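Local coordinates for protein subtilisin-like serine protease (Fervidobacterium pennivorans, PDB 1R6V) that cleaves keratin into peptides as a subtilisin-like serine protease, letting the bacterium grow on native feathers, at residues T257-S267 / Y283-S294; I493-G504 / E533-S544. The protein carries 1 engineered substitution. All coordinates share one frame; numbering follows the deposited sequence.

Interaction 1: T257-S267 / Y283-S294; sequences TDHGAKVMNHS and YAMEHGVVMVVS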
loop_
_atom_site.group_PDB
_atom_site.type_symbol
_atom_site.label_atom_id
_atom_site.label_comp_id
_atom_site.label_asym_id
_atom_site.label_seq_id
_atom_site.Cartn_x
_atom_site.Cartn_y
_atom_site.Cartn_z
ATOM N N THR A 257 0.112 12.782 11.993
ATOM C CA THR A 257 1.230 13.528 11.420
ATOM C C THR A 257 1.054 15.023 11.681
ATOM O O THR A 257 1.982 15.715 12.115
ATOM C CB THR A 257 1.306 13.313 9.900
ATOM O OG1 THR A 257 1.538 11.923 9.629
ATOM C CG2 THR A 257 2.441 14.153 9.282
ATOM N N ASP A 258 -0.146 15.508 11.400
ATOM C CA ASP A 258 -0.461 16.921 11.579
ATOM C C ASP A 258 -0.393 17.353 13.032
ATOM O O ASP A 258 -0.157 18.528 13.317
ATOM C CB ASP A 258 -1.857 17.243 11.044
ATOM C CG ASP A 258 -1.925 17.239 9.534
ATOM O OD1 ASP A 258 -0.868 17.155 8.869
ATOM O OD2 ASP A 258 -3.051 17.324 9.008
ATOM N N HIS A 259 -0.612 16.414 13.949
ATOM C CA HIS A 259 -0.591 16.720 15.364
ATOM C C HIS A 259 0.710 16.370 16.063
ATOM O O HIS A 259 0.744 16.234 17.284
ATOM C CB HIS A 259 -1.783 16.054 16.060
ATOM C CG HIS A 259 -3.088 16.718 15.755
ATOM N ND1 HIS A 259 -3.741 17.523 16.665
ATOM C CD2 HIS A 259 -3.801 16.798 14.606
ATOM C CE1 HIS A 259 -4.793 18.075 16.087
ATOM N NE2 HIS A 259 -4.852 17.654 14.836
ATOM N N GLY A 260 1.774 16.201 15.284
ATOM C CA GLY A 260 3.070 15.978 15.891
ATOM C C GLY A 260 3.691 14.618 16.127
ATOM O O GLY A 260 4.801 14.581 16.670
ATOM N N ALA A 261 3.030 13.519 15.765
ATOM C CA ALA A 261 3.657 12.208 15.965
ATOM C C ALA A 261 4.940 12.138 15.129
ATOM O O ALA A 261 4.947 12.565 13.976
ATOM C CB ALA A 261 2.691 11.081 15.544
ATOM N N LYS A 262 6.033 11.628 15.706
ATOM C CA LYS A 262 7.284 11.503 14.961
ATOM C C LYS A 262 7.596 10.058 14.584
ATOM O O LYS A 262 8.487 9.792 13.781
ATOM C CB LYS A 262 8.451 12.116 15.742
ATOM C CG LYS A 262 8.347 13.621 15.896
ATOM C CD LYS A 262 8.139 14.294 14.569
ATOM C CE LYS A 262 7.855 15.782 14.757
ATOM N NZ LYS A 262 7.513 16.425 13.455
ATOM N N VAL A 263 6.874 9.118 15.185
ATOM C CA VAL A 263 7.036 7.712 14.823
ATOM C C VAL A 263 5.678 7.052 15.088
ATOM O O VAL A 263 4.943 7.471 15.987
ATOM C CB VAL A 263 8.181 7.012 15.636
ATOM C CG1 VAL A 263 7.954 7.181 17.138
ATOM C CG2 VAL A 263 8.255 5.534 15.258
ATOM N N MET A 264 5.312 6.079 14.253
ATOM C CA MET A 264 4.039 5.351 14.412
ATOM C C MET A 264 4.309 3.861 14.438
ATOM O O MET A 264 5.197 3.383 13.742
ATOM C CB MET A 264 3.091 5.617 13.235
ATOM C CG MET A 264 2.826 7.107 12.973
ATOM S SD MET A 264 1.252 7.388 12.032
ATOM C CE MET A 264 1.596 9.058 11.350
ATOM N N ASN A 265 3.513 3.137 15.220
ATOM C CA ASN A 265 3.651 1.687 15.333
ATOM C C ASN A 265 2.432 1.051 14.652
ATOM O O ASN A 265 1.303 1.409 14.964
ATOM C CB ASN A 265 3.712 1.282 16.810
ATOM C CG ASN A 265 3.891 -0.220 16.985
ATOM O OD1 ASN A 265 2.910 -0.981 17.046
ATOM N ND2 ASN A 265 5.143 -0.655 17.029
ATOM N N HIS A 266 2.677 0.151 13.702
ATOM C CA HIS A 266 1.610 -0.540 12.953
ATOM C C HIS A 266 1.775 -2.056 12.975
ATOM O O HIS A 266 2.849 -2.557 12.634
ATOM C CB HIS A 266 1.644 -0.172 11.467
ATOM C CG HIS A 266 1.500 1.289 11.185
ATOM N ND1 HIS A 266 0.273 1.893 10.977
ATOM C CD2 HIS A 266 2.432 2.263 11.073
ATOM C CE1 HIS A 266 0.465 3.185 10.754
ATOM N NE2 HIS A 266 1.766 3.433 10.806
ATOM N N SER A 267 0.730 -2.788 13.340
ATOM C CA SER A 267 0.816 -4.247 13.285
ATOM C C SER A 267 -0.498 -4.759 12.720
ATOM O O SER A 267 -1.282 -5.427 13.404
ATOM C CB SER A 267 1.084 -4.840 14.664
ATOM O OG SER A 267 2.421 -4.537 15.054
ATOM N N TYR A 283 2.970 10.609 2.922
ATOM C CA TYR A 283 2.695 11.915 3.527
ATOM C C TYR A 283 3.392 11.980 4.886
ATOM O O TYR A 283 4.069 12.948 5.231
ATOM C CB TYR A 283 1.195 12.075 3.761
ATOM C CG TYR A 283 0.764 13.365 4.435
ATOM C CD1 TYR A 283 0.503 14.509 3.682
ATOM C CD2 TYR A 283 0.541 13.418 5.816
ATOM C CE1 TYR A 283 0.016 15.670 4.287
ATOM C CE2 TYR A 283 0.058 14.569 6.429
ATOM C CZ TYR A 283 -0.203 15.691 5.657
ATOM O OH TYR A 283 -0.685 16.837 6.241
ATOM N N ALA A 284 3.202 10.934 5.681
ATOM C CA ALA A 284 3.822 10.923 6.982
ATOM C C ALA A 284 5.357 10.975 6.860
ATOM O O ALA A 284 6.014 11.754 7.554
ATOM C CB ALA A 284 3.376 9.656 7.755
ATOM N N MET A 285 5.932 10.158 5.986
ATOM C CA MET A 285 7.396 10.138 5.851
ATOM C C MET A 285 7.945 11.468 5.310
ATOM O O MET A 285 9.044 11.901 5.697
ATOM C CB MET A 285 7.842 8.945 4.983
ATOM C CG MET A 285 7.596 7.595 5.681
ATOM S SD MET A 285 8.318 6.106 4.896
ATOM C CE MET A 285 7.122 5.786 3.513
ATOM N N GLU A 286 7.175 12.116 4.444
ATOM C CA GLU A 286 7.593 13.404 3.884
ATOM C C GLU A 286 7.611 14.459 4.983
ATOM O O GLU A 286 8.329 15.456 4.890
ATOM C CB GLU A 286 6.661 13.820 2.736
ATOM C CG GLU A 286 7.081 13.228 1.394
ATOM C CD GLU A 286 6.041 13.390 0.295
ATOM O OE1 GLU A 286 5.265 14.370 0.339
ATOM O OE2 GLU A 286 6.016 12.535 -0.623
ATOM N N HIS A 287 6.822 14.238 6.028
ATOM C CA HIS A 287 6.782 15.138 7.167
ATOM C C HIS A 287 7.800 14.679 8.217
ATOM O O HIS A 287 7.826 15.184 9.338
ATOM C CB HIS A 287 5.370 15.191 7.770
ATOM C CG HIS A 287 4.410 16.017 6.973
ATOM N ND1 HIS A 287 4.178 17.350 7.241
ATOM C CD2 HIS A 287 3.675 15.720 5.877
ATOM C CE1 HIS A 287 3.343 17.839 6.342
ATOM N NE2 HIS A 287 3.023 16.870 5.503
ATOM N N GLY A 288 8.633 13.711 7.832
ATOM C CA GLY A 288 9.674 13.208 8.712
ATOM C C GLY A 288 9.271 12.173 9.741
ATOM O O GLY A 288 10.036 11.923 10.669
ATOM N N VAL A 289 8.097 11.567 9.591
ATOM C CA VAL A 289 7.657 10.569 10.563
ATOM C C VAL A 289 8.132 9.185 10.157
ATOM O O VAL A 289 8.036 8.799 8.984
ATOM C CB VAL A 289 6.117 10.516 10.716
ATOM C CG1 VAL A 289 5.522 11.927 10.846
ATOM C CG2 VAL A 289 5.525 9.776 9.572
ATOM N N VAL A 290 8.626 8.438 11.142
ATOM C CA VAL A 290 9.127 7.080 10.937
ATOM C C VAL A 290 7.951 6.134 11.074
ATOM O O VAL A 290 7.143 6.295 11.979
ATOM C CB VAL A 290 10.204 6.735 11.996
ATOM C CG1 VAL A 290 10.626 5.254 11.891
ATOM C CG2 VAL A 290 11.414 7.634 11.763
ATOM N N MET A 291 7.851 5.164 10.169
ATOM C CA MET A 291 6.744 4.214 10.195
ATOM C C MET A 291 7.279 2.805 10.433
ATOM O O MET A 291 7.934 2.252 9.562
ATOM C CB MET A 291 5.977 4.284 8.863
ATOM C CG MET A 291 5.325 5.673 8.601
ATOM S SD MET A 291 3.955 6.230 9.696
ATOM C CE MET A 291 2.484 6.094 8.547
ATOM N N VAL A 292 6.993 2.262 11.619
ATOM C CA VAL A 292 7.422 0.919 12.031
ATOM C C VAL A 292 6.233 -0.013 11.797
ATOM O O VAL A 292 5.122 0.260 12.267
ATOM C CB VAL A 292 7.823 0.914 13.534
ATOM C CG1 VAL A 292 8.255 -0.495 13.963
ATOM C CG2 VAL A 292 8.993 1.915 13.763
ATOM N N VAL A 293 6.458 -1.090 11.058
ATOM C CA VAL A 293 5.380 -2.034 10.746
ATOM C C VAL A 293 5.836 -3.445 11.036
ATOM O O VAL A 293 6.946 -3.849 10.663
ATOM C CB VAL A 293 4.985 -1.957 9.257
ATOM C CG1 VAL A 293 3.791 -2.879 8.969
ATOM C CG2 VAL A 293 4.672 -0.525 8.892
ATOM N N SER A 294 4.980 -4.217 11.689
ATOM C CA SER A 294 5.377 -5.580 11.981
ATOM C C SER A 294 5.360 -6.421 10.696
ATOM O O SER A 294 4.556 -6.189 9.780
ATOM C CB SER A 294 4.428 -6.187 13.011
ATOM O OG SER A 294 3.195 -6.427 12.377
HETATM O O HOH W 1 10.602 11.466 13.042
#

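Interaction 2: I493-G504 / E533-S544; sequences IDSGTYDIFVGG and ERQASFVGFGVS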
loop_
_atom_site.group_PDB
_atom_site.type_symbol
_atom_site.label_atom_id
_atom_site.label_comp_id
_atom_site.label_asym_id
_atom_site.label_seq_id
_atom_site.Cartn_x
_atom_site.Cartn_y
_atom_site.Cartn_z
ATOM N N ILE A 493 14.552 4.793 0.898
ATOM C CA ILE A 493 15.080 3.467 0.644
ATOM C C ILE A 493 16.617 3.529 0.656
ATOM O O ILE A 493 17.216 4.608 0.668
ATOM C CB ILE A 493 14.631 2.895 -0.739
ATOM C CG1 ILE A 493 15.153 3.762 -1.889
ATOM C CG2 ILE A 493 13.094 2.805 -0.791
ATOM C CD1 ILE A 493 15.086 3.044 -3.259
ATOM N N ASP A 494 17.240 2.357 0.665
ATOM C CA ASP A 494 18.702 2.263 0.649
ATOM C C ASP A 494 19.318 2.806 -0.642
ATOM O O ASP A 494 18.752 2.664 -1.738
ATOM C CB ASP A 494 19.180 0.799 0.712
ATOM C CG ASP A 494 18.998 0.157 2.057
ATOM O OD1 ASP A 494 18.691 0.866 3.042
ATOM O OD2 ASP A 494 19.190 -1.088 2.128
ATOM N N SER A 495 20.502 3.393 -0.517
ATOM C CA SER A 495 21.221 3.807 -1.712
ATOM C C SER A 495 21.977 2.509 -2.068
ATOM O O SER A 495 22.094 1.613 -1.231
ATOM C CB SER A 495 22.205 4.928 -1.400
ATOM O OG SER A 495 23.078 4.552 -0.349
ATOM N N GLY A 496 22.476 2.397 -3.289
ATOM C CA GLY A 496 23.195 1.198 -3.674
ATOM C C GLY A 496 22.841 0.695 -5.061
ATOM O O GLY A 496 22.136 1.360 -5.824
ATOM N N THR A 497 23.310 -0.504 -5.375
ATOM C CA THR A 497 23.086 -1.106 -6.685
ATOM C C THR A 497 21.920 -2.087 -6.695
ATOM O O THR A 497 21.821 -2.977 -5.842
ATOM C CB THR A 497 24.372 -1.837 -7.151
ATOM O OG1 THR A 497 25.482 -0.919 -7.123
ATOM C CG2 THR A 497 24.197 -2.380 -8.552
ATOM N N TYR A 498 21.033 -1.909 -7.674
ATOM C CA TYR A 498 19.858 -2.753 -7.836
ATOM C C TYR A 498 19.653 -3.188 -9.267
ATOM O O TYR A 498 20.095 -2.526 -10.194
ATOM C CB TYR A 498 18.575 -2.005 -7.493
ATOM C CG TYR A 498 18.485 -1.477 -6.095
ATOM C CD1 TYR A 498 19.101 -0.281 -5.748
ATOM C CD2 TYR A 498 17.736 -2.152 -5.127
ATOM C CE1 TYR A 498 18.962 0.237 -4.471
ATOM C CE2 TYR A 498 17.591 -1.642 -3.851
ATOM C CZ TYR A 498 18.207 -0.444 -3.536
ATOM O OH TYR A 498 18.023 0.090 -2.291
ATOM N N ASP A 499 18.915 -4.267 -9.387
ATOM C CA ASP A 499 18.522 -4.751 -10.695
ATOM C C ASP A 499 17.060 -4.332 -10.667
ATOM O O ASP A 499 16.298 -4.810 -9.840
ATOM C CB ASP A 499 18.628 -6.266 -10.789
ATOM C CG ASP A 499 20.057 -6.730 -10.933
ATOM O OD1 ASP A 499 20.930 -5.897 -11.265
ATOM O OD2 ASP A 499 20.302 -7.930 -10.726
ATOM N N ILE A 500 16.699 -3.456 -11.565
ATOM C CA ILE A 500 15.341 -2.922 -11.593
ATOM C C ILE A 500 14.556 -3.453 -12.784
ATOM O O ILE A 500 14.980 -3.297 -13.931
ATOM C CB ILE A 500 15.383 -1.371 -11.639
ATOM C CG1 ILE A 500 16.127 -0.834 -10.410
ATOM C CG2 ILE A 500 13.964 -0.808 -11.631
ATOM C CD1 ILE A 500 16.289 0.687 -10.386
ATOM N N PHE A 501 13.417 -4.082 -12.498
ATOM C CA PHE A 501 12.546 -4.645 -13.528
ATOM C C PHE A 501 11.228 -3.888 -13.545
ATOM O O PHE A 501 10.645 -3.636 -12.501
ATOM C CB PHE A 501 12.305 -6.132 -13.256
ATOM C CG PHE A 501 13.573 -6.934 -13.172
ATOM C CD1 PHE A 501 14.287 -7.012 -11.978
ATOM C CD2 PHE A 501 14.077 -7.581 -14.296
ATOM C CE1 PHE A 501 15.484 -7.722 -11.905
ATOM C CE2 PHE A 501 15.274 -8.293 -14.233
ATOM C CZ PHE A 501 15.977 -8.363 -13.037
ATOM N N VAL A 502 10.785 -3.524 -14.739
ATOM C CA VAL A 502 9.556 -2.762 -14.938
ATOM C C VAL A 502 8.626 -3.581 -15.841
ATOM O O VAL A 502 9.059 -4.078 -16.876
ATOM C CB VAL A 502 9.910 -1.418 -15.615
ATOM C CG1 VAL A 502 8.683 -0.550 -15.766
ATOM C CG2 VAL A 502 10.980 -0.698 -14.787
ATOM N N GLY A 503 7.360 -3.723 -15.449
ATOM C CA GLY A 503 6.423 -4.503 -16.249
ATOM C C GLY A 503 5.158 -3.761 -16.656
ATOM O O GLY A 503 4.472 -3.213 -15.794
ATOM N N GLY A 504 4.873 -3.803 -17.964
ATOM C CA GLY A 504 3.750 -3.151 -18.641
ATOM C C GLY A 504 2.494 -2.940 -17.855
ATOM O O GLY A 504 2.385 -3.493 -16.765
ATOM N N GLU A 533 1.313 -5.699 -22.630
ATOM C CA GLU A 533 2.306 -5.488 -21.583
ATOM C C GLU A 533 3.699 -5.321 -22.192
ATOM O O GLU A 533 4.053 -6.003 -23.149
ATOM C CB GLU A 533 2.314 -6.667 -20.608
ATOM C CG GLU A 533 3.266 -6.469 -19.427
ATOM C CD GLU A 533 3.436 -7.710 -18.564
ATOM O OE1 GLU A 533 4.263 -7.662 -17.620
ATOM O OE2 GLU A 533 2.751 -8.728 -18.820
ATOM N N ARG A 534 4.474 -4.395 -21.633
ATOM C CA ARG A 534 5.835 -4.130 -22.086
ATOM C C ARG A 534 6.728 -4.370 -20.866
ATOM O O ARG A 534 6.267 -4.263 -19.731
ATOM C CB ARG A 534 5.983 -2.676 -22.538
ATOM C CG ARG A 534 4.945 -2.175 -23.538
ATOM C CD ARG A 534 5.297 -2.591 -24.952
ATOM N NE ARG A 534 5.304 -4.034 -25.067
ATOM C CZ ARG A 534 6.045 -4.729 -25.916
ATOM N NH1 ARG A 534 6.875 -4.123 -26.757
ATOM N NH2 ARG A 534 5.959 -6.046 -25.907
ATOM N N GLN A 535 7.995 -4.694 -21.099
ATOM C CA GLN A 535 8.929 -4.940 -20.007
ATOM C C GLN A 535 10.282 -4.287 -20.263
ATOM O O GLN A 535 10.674 -4.070 -21.409
ATOM C CB GLN A 535 9.121 -6.446 -19.794
ATOM C CG GLN A 535 7.853 -7.194 -19.410
ATOM C CD GLN A 535 8.098 -8.674 -19.195
ATOM O OE1 GLN A 535 8.841 -9.308 -19.949
ATOM N NE2 GLN A 535 7.463 -9.240 -18.169
ATOM N N ALA A 536 10.985 -3.962 -19.183
ATOM C CA ALA A 536 12.304 -3.352 -19.272
ATOM C C ALA A 536 13.085 -3.781 -18.042
ATOM O O ALA A 536 12.512 -3.976 -16.973
ATOM C CB ALA A 536 12.189 -1.833 -19.314
ATOM N N SER A 537 14.391 -3.953 -18.198
ATOM C CA SER A 537 15.216 -4.340 -17.073
ATOM C C SER A 537 16.455 -3.467 -17.106
ATOM O O SER A 537 16.984 -3.163 -18.175
ATOM C CB SER A 537 15.603 -5.818 -17.165
ATOM O OG SER A 537 16.386 -6.067 -18.312
ATOM N N PHE A 538 16.889 -3.035 -15.928
ATOM C CA PHE A 538 18.073 -2.196 -15.806
ATOM C C PHE A 538 18.951 -2.856 -14.759
ATOM O O PHE A 538 18.737 -2.678 -13.564
ATOM C CB PHE A 538 17.671 -0.784 -15.371
ATOM C CG PHE A 538 16.705 -0.117 -16.309
ATOM C CD1 PHE A 538 15.341 -0.389 -16.235
ATOM C CD2 PHE A 538 17.167 0.740 -17.306
ATOM C CE1 PHE A 538 14.449 0.185 -17.149
ATOM C CE2 PHE A 538 16.287 1.318 -18.222
ATOM C CZ PHE A 538 14.923 1.040 -18.146
ATOM N N VAL A 539 19.934 -3.627 -15.221
ATOM C CA VAL A 539 20.839 -4.362 -14.336
ATOM C C VAL A 539 21.950 -3.481 -13.774
ATOM O O VAL A 539 22.521 -2.662 -14.489
ATOM C CB VAL A 539 21.466 -5.569 -15.096
ATOM C CG1 VAL A 539 22.482 -6.289 -14.217
ATOM C CG2 VAL A 539 20.370 -6.530 -15.511
ATOM N N GLY A 540 22.244 -3.655 -12.489
ATOM C CA GLY A 540 23.290 -2.866 -11.858
ATOM C C GLY A 540 23.033 -1.372 -11.867
ATOM O O GLY A 540 23.955 -0.563 -12.058
ATOM N N PHE A 541 21.777 -0.981 -11.676
ATOM C CA PHE A 541 21.469 0.441 -11.664
ATOM C C PHE A 541 21.846 0.975 -10.286
ATOM O O PHE A 541 21.486 0.386 -9.274
ATOM C CB PHE A 541 19.977 0.698 -11.909
ATOM C CG PHE A 541 19.634 2.156 -12.012
ATOM C CD1 PHE A 541 19.725 2.827 -13.233
ATOM C CD2 PHE A 541 19.254 2.871 -10.885
ATOM C CE1 PHE A 541 19.440 4.190 -13.320
ATOM C CE2 PHE A 541 18.971 4.225 -10.961
ATOM C CZ PHE A 541 19.063 4.890 -12.182
ATOM N N GLY A 542 22.565 2.089 -10.261
ATOM C CA GLY A 542 22.992 2.661 -8.994
ATOM C C GLY A 542 22.083 3.763 -8.488
ATOM O O GLY A 542 21.855 4.764 -9.162
ATOM N N VAL A 543 21.554 3.569 -7.288
ATOM C CA VAL A 543 20.684 4.565 -6.680
ATOM C C VAL A 543 21.507 5.316 -5.639
ATOM O O VAL A 543 22.223 4.698 -4.865
ATOM C CB VAL A 543 19.468 3.887 -6.012
ATOM C CG1 VAL A 543 18.695 4.906 -5.163
ATOM C CG2 VAL A 543 18.558 3.308 -7.098
ATOM N N SER A 544 21.416 6.643 -5.637
ATOM C CA SER A 544 22.168 7.460 -4.681
ATOM C C SER A 544 21.649 8.886 -4.743
ATOM O O SER A 544 20.787 9.194 -5.543
ATOM C CB SER A 544 23.647 7.465 -5.057
ATOM O OG SER A 544 23.848 8.251 -6.223
#

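Interaction 1: T257-S267 / Y283-S294
Met-264 runs extended beyond CG, whereas Met-291 bends at chi2 (-67°) and chi3 (-108°). The bend folds SD of Met-291 back against CG of Met-264 (3.6 Å) and carries its methyl CE to NE2 of His-266 (3.6 Å). The methyl makes a van der Waals contact there; at ND1 the ring is hydrogen-bonded to NE1 of Trp-268. Both methionines and His-266 share one face of the sheet, with Val-293 beside the histidine. On the opposite face, CG2 of Val-263 meets CG2 of Val-292 (4.0 Å).

Five backbone hydrogen bonds join the two parallel strands, from Val-290 N to Lys-262 O through to Ser-294 N to His-266 O.

The helix ends also meet. Tyr-283 OH donates to the syn lone pair of Asp-258 OD1 (2.7 Å), with carboxylate and ring planes 67° apart. CG2 of Thr-257 packs on CB of His-287 (3.5 Å). Gly-260, with positive phi, closes the first helix in a Schellman motif.

Ser-267 lies against Ser-381 of the inferred charge relay system. Strand 263-269, helix 275-286 and strand 290-294 form a beta-alpha-beta unit in the largely parallel central sheet characteristic of the subtilisin fold.

Interaction 2: I493-G504 / E533-S544
The Tyr-498 ring is met obliquely by Val-543 from across the strands, CG2 of the valine lying 3.9 Å from CD1 of the tyrosine. Asp-494 O sits at the edge of the same ring, in plane, and the tyrosine OH donates to that carbonyl (OH to O 2.7 Å), from above the carbonyl plane. CG2 of Val-543 also lies at the edge of the Phe-541 ring. CD1 of Ile-500 comes to CD2 of Phe-541 at a slant (3.7 Å). At the Phe-538 ring, Ile-500 O and CG2 of Val-502 both sit at the edge. Phe-501 points to the other face of the sheet, where CD2 touches CB of Ser-537 (3.7 Å).

The strands are antiparallel. Gly-496 with Val-543, Tyr-498 with Phe-541, Ile-500 with Phe-538 and Val-502 with Ala-536 are hydrogen-bonded pairs. The register slips by one residue between Tyr-498 and Ile-500. Gly-540 and Phe-541 both face Tyr-498, which makes a G1 beta bulge. Gly-540 has positive phi, which favours glycine.

Asp-499 secures the bulge. Its CG is anti to the carbonyl carbon (chi1 -76°), and OD1 accepts from Gly-540 N (2.9 Å) in a nearly straight bond of 166°. CG1 of Val-539 lies alongside the carboxylate.

Tyr-498, Ile-500, Val-502, Ala-536, Phe-538, Phe-541 and Val-543 share one face. The chemistry is therefore divided: mostly apolar groups face strands 446-455 and 549-553, some of them still partly exposed, while at the bulge the carboxylate of Asp-499 takes up the N-H of Gly-540.

In the fold
The two interactions come in series along the chain, interaction 1 first. The centres of interaction 1 and interaction 2 are about 27 Å apart. The nearest atoms of interaction 1 and interaction 2 are about 8 Å apart, and the two do not touch. Interaction 1 joins neighbouring parallel strands within the mixed sheet of the catalytic domain. Interaction 2 joins strand 496-505 to strand 535-543, an outermost strand of a four-stranded antiparallel sheet in the Ig-like domain. They share no sheet or helix. A long, weak ion pair between Glu-286 and Arg-489 reaches across from one domain to the other. The protease core thus sits beside a sandwich domain that may mediate interactions with substrate.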